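Local coordinates for protein Crov588 (Cafeteriavirus, PDB 6NYR) that is of unknown function but folds as a leucine-rich repeat protein whose FNIP repeats curve into a nearly closed ring, at residues K97-L102 with V116-L121. Sequence-based numbering, arbitrary orientation.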
loop_
_atom_site.group_PDB
_atom_site.type_symbol
_atom_site.label_atom_id
_atom_site.label_comp_id
_atom_site.label_asym_id
_atom_site.label_seq_id
_atom_site.Cartn_x
_atom_site.Cartn_y
_atom_site.Cartn_z
ATOM N N LYS A 97 -10.489 -6.365 36.917
ATOM C CA LYS A 97 -11.871 -6.012 36.615
ATOM C C LYS A 97 -11.984 -4.765 35.743
ATOM O O LYS A 97 -13.099 -4.416 35.336
ATOM C CB LYS A 97 -12.662 -5.807 37.908
ATOM C CG LYS A 97 -12.848 -7.079 38.736
ATOM C CD LYS A 97 -13.469 -8.228 37.935
ATOM C CE LYS A 97 -12.403 -9.072 37.238
ATOM N NZ LYS A 97 -12.825 -10.501 37.072
ATOM N N SER A 98 -10.879 -4.068 35.483
ATOM C CA SER A 98 -10.903 -2.960 34.539
ATOM C C SER A 98 -10.901 -3.422 33.087
ATOM O O SER A 98 -11.171 -2.610 32.195
ATOM C CB SER A 98 -9.700 -2.037 34.770
ATOM O OG SER A 98 -8.477 -2.738 34.615
ATOM N N LEU A 99 -10.616 -4.697 32.828
ATOM C CA LEU A 99 -10.367 -5.142 31.464
ATOM C C LEU A 99 -11.625 -5.026 30.616
ATOM O O LEU A 99 -12.709 -5.461 31.020
ATOM C CB LEU A 99 -9.859 -6.580 31.450
ATOM C CG LEU A 99 -9.027 -6.922 30.211
ATOM C CD1 LEU A 99 -7.681 -6.196 30.259
ATOM C CD2 LEU A 99 -8.823 -8.418 30.065
ATOM N N LEU A 100 -11.470 -4.447 29.428
ATOM C CA LEU A 100 -12.550 -4.313 28.465
ATOM C C LEU A 100 -12.354 -5.149 27.211
ATOM O O LEU A 100 -13.339 -5.597 26.620
ATOM C CB LEU A 100 -12.692 -2.846 28.045
ATOM C CG LEU A 100 -13.049 -1.860 29.153
ATOM C CD1 LEU A 100 -12.909 -0.435 28.659
ATOM C CD2 LEU A 100 -14.463 -2.123 29.640
ATOM N N LYS A 101 -11.109 -5.375 26.799
ATOM C CA LYS A 101 -10.798 -6.036 25.541
ATOM C C LYS A 101 -9.736 -7.092 25.793
ATOM O O LYS A 101 -8.717 -6.816 26.434
ATOM C CB LYS A 101 -10.325 -5.017 24.508
ATOM C CG LYS A 101 -11.306 -3.875 24.303
ATOM C CD LYS A 101 -11.070 -3.180 22.977
ATOM C CE LYS A 101 -12.064 -2.052 22.763
ATOM N NZ LYS A 101 -11.865 -1.409 21.436
ATOM N N LEU A 102 -9.978 -8.296 25.289
ATOM C CA LEU A 102 -9.119 -9.428 25.598
ATOM C C LEU A 102 -9.053 -10.373 24.415
ATOM O O LEU A 102 -10.089 -10.767 23.874
ATOM C CB LEU A 102 -9.644 -10.177 26.829
ATOM C CG LEU A 102 -9.061 -11.554 27.148
ATOM C CD1 LEU A 102 -7.612 -11.467 27.575
ATOM C CD2 LEU A 102 -9.921 -12.230 28.225
ATOM N N VAL A 116 -15.794 -16.372 35.493
ATOM C CA VAL A 116 -14.356 -16.429 35.245
ATOM C C VAL A 116 -13.885 -15.210 34.451
ATOM O O VAL A 116 -13.052 -14.435 34.924
ATOM C CB VAL A 116 -13.961 -17.746 34.541
ATOM C CG1 VAL A 116 -12.458 -17.796 34.308
ATOM C CG2 VAL A 116 -14.422 -18.944 35.361
ATOM N N LEU A 117 -14.422 -15.014 33.246
ATOM C CA LEU A 117 -14.027 -13.874 32.430
ATOM C C LEU A 117 -14.439 -12.567 33.112
ATOM O O LEU A 117 -15.495 -12.504 33.757
ATOM C CB LEU A 117 -14.666 -13.970 31.052
ATOM C CG LEU A 117 -13.890 -14.570 29.879
ATOM C CD1 LEU A 117 -12.509 -15.075 30.238
ATOM C CD2 LEU A 117 -14.713 -15.701 29.226
ATOM N N PRO A 118 -13.642 -11.508 32.972
ATOM C CA PRO A 118 -14.008 -10.216 33.575
ATOM C C PRO A 118 -15.420 -9.792 33.202
ATOM O O PRO A 118 -15.817 -9.836 32.036
ATOM C CB PRO A 118 -12.956 -9.255 33.013
ATOM C CG PRO A 118 -11.753 -10.130 32.760
ATOM C CD PRO A 118 -12.306 -11.479 32.341
ATOM N N GLY A 119 -16.180 -9.362 34.211
ATOM C CA GLY A 119 -17.589 -9.082 34.006
ATOM C C GLY A 119 -17.861 -7.898 33.104
ATOM O O GLY A 119 -18.850 -7.892 32.362
ATOM N N GLY A 120 -16.999 -6.889 33.142
ATOM C CA GLY A 120 -17.190 -5.703 32.340
ATOM C C GLY A 120 -16.641 -5.771 30.938
ATOM O O GLY A 120 -16.734 -4.791 30.192
ATOM N N LEU A 121 -16.091 -6.918 30.553
ATOM C CA LEU A 121 -15.461 -7.068 29.249
ATOM C C LEU A 121 -16.436 -6.775 28.119
ATOM O O LEU A 121 -17.611 -7.147 28.173
ATOM C CB LEU A 121 -14.922 -8.490 29.112
ATOM C CG LEU A 121 -13.816 -8.768 28.101
ATOM C CD1 LEU A 121 -12.491 -8.270 28.634
ATOM C CD2 LEU A 121 -13.763 -10.260 27.810
HETATM O O HOH W 1 -11.555 -11.843 35.350
#
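Leu121 anchors the dense end of this contact: its CD1 lies 3.4 Å from Leu100 C and 3.9 Å from CB of Leu102. With CG anti to the backbone N (chi1 -158°), the side chain runs alongside that of Leu99, which has the same first-torsion setting (-155°), and both point the same way; Leu99 CD2 and Leu121 CD1 are 3.9 Å apart. Deeper in, Leu102 CD2 approaches Leu117 CD1 at 4.3 Å, and the Pro118 ring leans its CG against CB of Leu99. Leu99 and Leu121 are 22 residues apart, as are parallel strands 101-103 and 123-125, making them equivalent positions on successive coils of the FNIP leucine-rich repeat solenoid, hence their side-by-side course; Leu99 leads into strand 101-103, Leu102 lies within it, and Leu121 stands just before 123-125. No direct hydrogen bond joins 97-102 to 116-121; Leu100 instead bonds through its backbone to Thr122 and His123. A type I turn from Pro118 to Leu121, closed by the hydrogen bond from Leu121 N to Pro118 O (3.3 Å), shapes 116-121. On the solvent side Lys97, Leu100 and Gly120 are exposed: CB of Leu100 points away from 116-121, and only CD2 of its side chain meets that segment, at Gly120 O. Lys97, bent at chi2 and chi3, carries NZ over Pro118 CA at 3.7 Å. There a water accepts from Lys97 NZ (2.5 Å) and donates to Val116 O (3.0 Å).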